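Local coordinates for protein beta-agarase AgaA (Microbulbifer thermotolerans, PDB 3WZ1) that cleaves the beta-1,4 galactosidic linkages of agarose from within the chain through its GH16 catalytic domain, the part present here, giving mainly neoagarotetraose, at residues A[31-35]-A[36-40]; A[138-141]-A[142-145]. All coordinates share one frame; numbering follows the deposited sequence.

How the contacts relate
Both contacts are local turns near the outside of the GH16 beta-jelly roll, their centres about 34 Å apart and each leading into a short helix. Contact 1, in the loop between strand 18-22 and helix 40-45, is partly buried: Y31, A33 and K38 are covered, and a lysine ammonium joins the turn to strands 46-48 and 67-70. Contact 2, on the way from strand 128-135 to helix 144-147, is a surface turn built from backbone, hydroxyl, carboxylate and water bonds. Contact 1 gathers its charge on one covered ammonium, whereas contact 2 sets the E144 carboxylate on a backbone N-H and sends R140 to E255 and Q143 to R244. Neither lies at the predicted catalytic glutamates.

Contact 1: A[31-35]-A[36-40]; sequences YEAPA and AGKST
The ammonium NZ of K38 is gripped by several groups: it donates to A35 O at 2.9 Å, lying in the carbonyl plane on a lone pair, forms a salt bridge with E48 and bonds to S67 O. The lysine chain folds back to reach this site, bent at chi2 (-63°) and again at chi4 (-68°), and its CD passes P34 O at 3.5 Å. Its backbone joins in, for K38 N donates to P34 O at 2.9 Å, closing the turn through A35, A36 and G37. G37 has a positive phi, where a side chain would press on the preceding carbonyl oxygen. Beyond the turn, the methyl CB of A33 packs at 3.6 Å from S39 OG. The same hydroxyl approaches the Y31 ring obliquely, OG 3.6 Å from CD2, and S39 CB sits 3.4 Å from E32 O. S39 is the N-cap residue of helix 40-45, its OG bonded to F42 N, while Y31 OH reaches D27. Replacing K38 by a methionine would probably leave E48 without its ammonium mate and A35 O without this donor, loosening the turn from strands 46-48 and 67-70. One covered positive charge, probably offset by the E48 carboxylate and further held by backbone carbonyls, ties the turn to the strands, while S39 links it to the start of the helix.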
ATOM      1  N   TYR A  31     -13.339 -15.001  -2.634  1.00 13.07           N
ATOM      2  CA  TYR A  31     -13.264 -16.012  -3.686  1.00 12.75           C
ATOM      3  C   TYR A  31     -11.964 -16.764  -3.507  1.00 12.76           C
ATOM      4  O   TYR A  31     -11.090 -16.354  -2.723  1.00 13.87           O
ATOM      5  CB  TYR A  31     -13.341 -15.397  -5.085  1.00 12.23           C
ATOM      6  CG  TYR A  31     -12.384 -14.243  -5.355  1.00 12.02           C
ATOM      7  CD1 TYR A  31     -12.740 -12.933  -5.056  1.00 11.77           C
ATOM      8  CD2 TYR A  31     -11.142 -14.472  -5.951  1.00 11.49           C
ATOM      9  CE1 TYR A  31     -11.872 -11.893  -5.299  1.00 11.83           C
ATOM     10  CE2 TYR A  31     -10.277 -13.440  -6.219  1.00 11.36           C
ATOM     11  CZ  TYR A  31     -10.640 -12.145  -5.893  1.00 11.36           C
ATOM     12  OH  TYR A  31      -9.770 -11.095  -6.168  1.00 10.81           O
ATOM     13  N   GLU A  32     -11.822 -17.867  -4.234  1.00 13.31           N
ATOM     14  CA  GLU A  32     -10.624 -18.693  -4.143  1.00 13.94           C
ATOM     15  C   GLU A  32      -9.804 -18.485  -5.423  1.00 13.58           C
ATOM     16  O   GLU A  32     -10.280 -18.762  -6.525  1.00 14.94           O
ATOM     17  CB  GLU A  32     -11.009 -20.165  -3.939  1.00 14.97           C
ATOM     18  CG  GLU A  32     -11.700 -20.426  -2.610  1.00 16.78           C
ATOM     19  CD  GLU A  32     -10.812 -20.131  -1.410  1.00 18.33           C
ATOM     20  OE1 GLU A  32      -9.640 -20.564  -1.417  1.00 18.65           O
ATOM     21  OE2 GLU A  32     -11.290 -19.461  -0.452  1.00 20.58           O
ATOM     22  N   ALA A  33      -8.584 -17.966  -5.262  1.00 12.05           N
ATOM     23  CA  ALA A  33      -7.645 -17.793  -6.377  1.00 11.90           C
ATOM     24  C   ALA A  33      -6.296 -18.341  -5.943  1.00 11.85           C
ATOM     25  O   ALA A  33      -5.491 -17.651  -5.297  1.00 11.61           O
ATOM     26  CB  ALA A  33      -7.548 -16.339  -6.791  1.00 11.68           C
ATOM     27  N   PRO A  34      -6.048 -19.621  -6.251  1.00 11.84           N
ATOM     28  CA  PRO A  34      -4.795 -20.244  -5.873  1.00 11.63           C
ATOM     29  C   PRO A  34      -3.576 -19.559  -6.456  1.00 11.22           C
ATOM     30  O   PRO A  34      -3.664 -18.903  -7.488  1.00 11.05           O
ATOM     31  CB  PRO A  34      -4.948 -21.672  -6.400  1.00 12.09           C
ATOM     32  CG  PRO A  34      -6.406 -21.912  -6.361  1.00 12.56           C
ATOM     33  CD  PRO A  34      -7.023 -20.613  -6.759  1.00 12.02           C
ATOM     34  N   ALA A  35      -2.453 -19.701  -5.770  1.00 11.40           N
ATOM     35  CA  ALA A  35      -1.219 -19.029  -6.145  1.00 11.55           C
ATOM     36  C   ALA A  35      -0.885 -19.184  -7.623  1.00 11.37           C
ATOM     37  O   ALA A  35      -0.647 -18.194  -8.303  1.00 11.96           O
ATOM     38  CB  ALA A  35      -0.081 -19.534  -5.311  1.00 12.05           C
ATOM     39  N   ALA A  36      -0.880 -20.427  -8.123  1.00 11.53           N
ATOM     40  CA  ALA A  36      -0.626 -20.676  -9.546  1.00 11.65           C
ATOM     41  C   ALA A  36      -1.953 -20.669 -10.296  1.00 11.54           C
ATOM     42  O   ALA A  36      -2.796 -21.547 -10.061  1.00 12.42           O
ATOM     43  CB  ALA A  36       0.084 -22.024  -9.724  1.00 12.00           C
ATOM     44  N   GLY A  37      -2.154 -19.683 -11.164  1.00 11.44           N
ATOM     45  CA  GLY A  37      -3.344 -19.639 -12.027  1.00 11.82           C
ATOM     46  C   GLY A  37      -4.448 -18.714 -11.553  1.00 12.07           C
ATOM     47  O   GLY A  37      -5.288 -18.313 -12.343  1.00 11.67           O
ATOM     48  N   LYS A  38      -4.454 -18.391 -10.259  1.00 11.29           N
ATOM     49  CA  LYS A  38      -5.438 -17.462  -9.706  1.00 11.37           C
ATOM     50  C   LYS A  38      -6.875 -17.893 -10.050  1.00 11.79           C
ATOM     51  O   LYS A  38      -7.218 -19.061  -9.879  1.00 12.76           O
ATOM     52  CB  LYS A  38      -5.104 -16.023 -10.128  1.00 10.86           C
ATOM     53  CG  LYS A  38      -3.743 -15.520  -9.660  1.00 10.24           C
ATOM     54  CD  LYS A  38      -3.660 -15.476  -8.139  1.00  9.64           C
ATOM     55  CE  LYS A  38      -2.445 -14.687  -7.658  1.00  9.29           C
ATOM     56  NZ  LYS A  38      -1.156 -15.383  -7.973  1.00  9.16           N
ATOM     57  N   SER A  39      -7.712 -16.966 -10.501  1.00 11.62           N
ATOM     58  CA  SER A  39      -9.109 -17.259 -10.813  1.00 11.97           C
ATOM     59  C   SER A  39      -9.668 -16.230 -11.775  1.00 11.75           C
ATOM     60  O   SER A  39      -9.099 -15.154 -11.965  1.00 11.25           O
ATOM     61  CB  SER A  39      -9.944 -17.300  -9.546  1.00 12.47           C
ATOM     62  OG  SER A  39     -10.267 -15.986  -9.122  1.00 12.14           O
ATOM     63  N   THR A  40     -10.803 -16.562 -12.392  1.00 12.08           N
ATOM     64  CA  THR A  40     -11.438 -15.627 -13.303  1.00 13.03           C
ATOM     65  C   THR A  40     -11.754 -14.309 -12.574  1.00 13.27           C
ATOM     66  O   THR A  40     -11.489 -13.227 -13.092  1.00 12.46           O
ATOM     67  CB  THR A  40     -12.712 -16.234 -13.904  1.00 14.47           C
ATOM     68  OG1 THR A  40     -12.372 -17.487 -14.517  1.00 15.15           O
ATOM     69  CG2 THR A  40     -13.300 -15.317 -14.928  1.00 14.98           C
TER

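Contact 2: A[138-141]-A[142-145]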
ATOM      1  N   SER A 138       7.766  -6.115  11.956  1.00 10.86           N
ATOM      2  CA  SER A 138       8.689  -6.980  12.706  1.00 11.42           C
ATOM      3  C   SER A 138       8.640  -6.820  14.219  1.00 12.35           C
ATOM      4  O   SER A 138       8.767  -5.708  14.722  1.00 11.75           O
ATOM      5  CB  SER A 138      10.119  -6.702  12.291  1.00 11.39           C
ATOM      6  OG  SER A 138      10.960  -7.618  12.962  1.00 11.73           O
ATOM      7  N   ASP A 139       8.551  -7.957  14.904  1.00 12.64           N
ATOM      8  CA  ASP A 139       8.661  -8.020  16.366  1.00 14.27           C
ATOM      9  C   ASP A 139      10.112  -8.261  16.821  1.00 14.64           C
ATOM     10  O   ASP A 139      10.337  -8.583  17.998  1.00 15.19           O
ATOM     11  CB  ASP A 139       7.701  -9.080  16.937  1.00 14.76           C
ATOM     12  CG  ASP A 139       8.063 -10.532  16.546  1.00 14.78           C
ATOM     13  OD1 ASP A 139       9.090 -10.752  15.873  1.00 15.63           O
ATOM     14  OD2 ASP A 139       7.273 -11.448  16.907  1.00 17.04           O
ATOM     15  N   ARG A 140      11.098  -8.100  15.929  1.00 15.05           N
ATOM     16  CA  ARG A 140      12.507  -8.270  16.335  1.00 15.48           C
ATOM     17  C   ARG A 140      12.842  -7.348  17.489  1.00 17.12           C
ATOM     18  O   ARG A 140      12.443  -6.183  17.499  1.00 16.88           O
ATOM     19  CB  ARG A 140      13.471  -7.899  15.220  1.00 14.84           C
ATOM     20  CG  ARG A 140      13.664  -8.957  14.155  1.00 14.40           C
ATOM     21  CD  ARG A 140      14.738  -8.480  13.207  1.00 13.51           C
ATOM     22  NE  ARG A 140      14.874  -9.320  12.017  1.00 12.86           N
ATOM     23  CZ  ARG A 140      15.759  -9.097  11.061  1.00 12.05           C
ATOM     24  NH1 ARG A 140      16.618  -8.089  11.119  1.00 12.19           N
ATOM     25  NH2 ARG A 140      15.786  -9.918  10.017  1.00 11.82           N
ATOM     26  N   PRO A 141      13.616  -7.841  18.462  1.00 19.20           N
ATOM     27  CA  PRO A 141      14.157  -6.874  19.420  1.00 20.15           C
ATOM     28  C   PRO A 141      14.971  -5.777  18.733  1.00 20.34           C
ATOM     29  O   PRO A 141      15.798  -6.066  17.877  1.00 20.90           O
ATOM     30  CB  PRO A 141      15.060  -7.738  20.327  1.00 20.82           C
ATOM     31  CG  PRO A 141      14.580  -9.135  20.156  1.00 21.61           C
ATOM     32  CD  PRO A 141      14.052  -9.220  18.739  1.00 20.60           C
ATOM     33  N   GLY A 142      14.743  -4.513  19.099  1.00 19.96           N
ATOM     34  CA  GLY A 142      15.398  -3.397  18.448  1.00 19.84           C
ATOM     35  C   GLY A 142      14.632  -2.795  17.270  1.00 18.17           C
ATOM     36  O   GLY A 142      15.133  -1.843  16.630  1.00 18.85           O
ATOM     37  N   GLN A 143      13.478  -3.402  16.959  1.00 17.10           N
ATOM     38  CA  GLN A 143      12.563  -2.881  15.921  1.00 15.59           C
ATOM     39  C   GLN A 143      11.245  -2.399  16.480  1.00 15.21           C
ATOM     40  O   GLN A 143      10.317  -2.101  15.708  1.00 14.48           O
ATOM     41  CB  GLN A 143      12.274  -3.948  14.854  1.00 15.10           C
ATOM     42  CG  GLN A 143      13.479  -4.319  14.013  1.00 14.52           C
ATOM     43  CD  GLN A 143      14.062  -3.130  13.300  1.00 14.62           C
ATOM     44  OE1 GLN A 143      13.379  -2.458  12.526  1.00 14.22           O
ATOM     45  NE2 GLN A 143      15.329  -2.833  13.567  1.00 15.93           N
ATOM     46  N   GLU A 144      11.147  -2.274  17.803  1.00 14.29           N
ATOM     47  CA  GLU A 144       9.892  -1.929  18.428  1.00 13.98           C
ATOM     48  C   GLU A 144       9.339  -0.570  17.944  1.00 12.10           C
ATOM     49  O   GLU A 144       8.135  -0.420  17.789  1.00 11.57           O
ATOM     50  CB  GLU A 144      10.053  -1.932  19.952  1.00 15.02           C
ATOM     51  CG  GLU A 144      10.355  -3.333  20.506  1.00 16.25           C
ATOM     52  CD  GLU A 144      11.832  -3.696  20.582  1.00 16.60           C
ATOM     53  OE1 GLU A 144      12.746  -2.932  20.140  1.00 17.69           O
ATOM     54  OE2 GLU A 144      12.131  -4.772  21.132  1.00 19.29           O
ATOM     55  N   TRP A 145      10.221   0.383  17.685  1.00 11.82           N
ATOM     56  CA  TRP A 145       9.774   1.703  17.234  1.00 10.55           C
ATOM     57  C   TRP A 145       8.998   1.562  15.920  1.00 10.65           C
ATOM     58  O   TRP A 145       7.906   2.111  15.758  1.00 10.09           O
ATOM     59  CB  TRP A 145      10.950   2.671  17.025  1.00 10.42           C
ATOM     60  CG  TRP A 145      10.510   4.069  16.761  1.00 10.07           C
ATOM     61  CD1 TRP A 145      10.237   5.032  17.704  1.00 10.34           C
ATOM     62  CD2 TRP A 145      10.260   4.688  15.490  1.00  9.52           C
ATOM     63  NE1 TRP A 145       9.853   6.185  17.106  1.00 10.41           N
ATOM     64  CE2 TRP A 145       9.852   6.013  15.746  1.00 10.07           C
ATOM     65  CE3 TRP A 145      10.356   4.261  14.156  1.00  9.39           C
ATOM     66  CZ2 TRP A 145       9.529   6.899  14.728  1.00  9.78           C
ATOM     67  CZ3 TRP A 145      10.043   5.163  13.153  1.00  9.34           C
ATOM     68  CH2 TRP A 145       9.636   6.455  13.442  1.00  9.75           C
TER
HETATM   69  O   HOH W   1      16.645  -4.915  15.433  1.00 19.17           O
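Q143 CG stands beside its own backbone N (chi1 -67°), which lays it against R140 CB at 3.8 Å, while the bend at chi2 of E144 (89°) turns its carboxylate back over the turn. There OE1 accepts from G142 N at 2.8 Å, met on the syn side but 35° out of the carboxylate plane; OE2 takes a weak second bond from the same N-H and lies 3.4 Å from P141 CA. The turn itself is closed by Q143 N donating to R140 O at 3.0 Å, from above the carbonyl plane. One water donates to P141 O and accepts from Q143 NE2 (3.1 Å), bridging the proline carbonyl to the amide. One step earlier, S138 OG accepts from R140 N at 3.0 Å in a nearly straight bond, which bridges the residues leading into the turn. The polar ends of R140 and Q143 leave the turn for other parts of the fold, R140 NE to a salt bridge with E255 and Q143 OE1 to R244. R140-P141-G142-Q143 is a type II beta turn, with glycine at the third position, where phi is positive; preceded by the ST turn of S138, it leads from strand 128-135 of the jelly roll into helix 144-147.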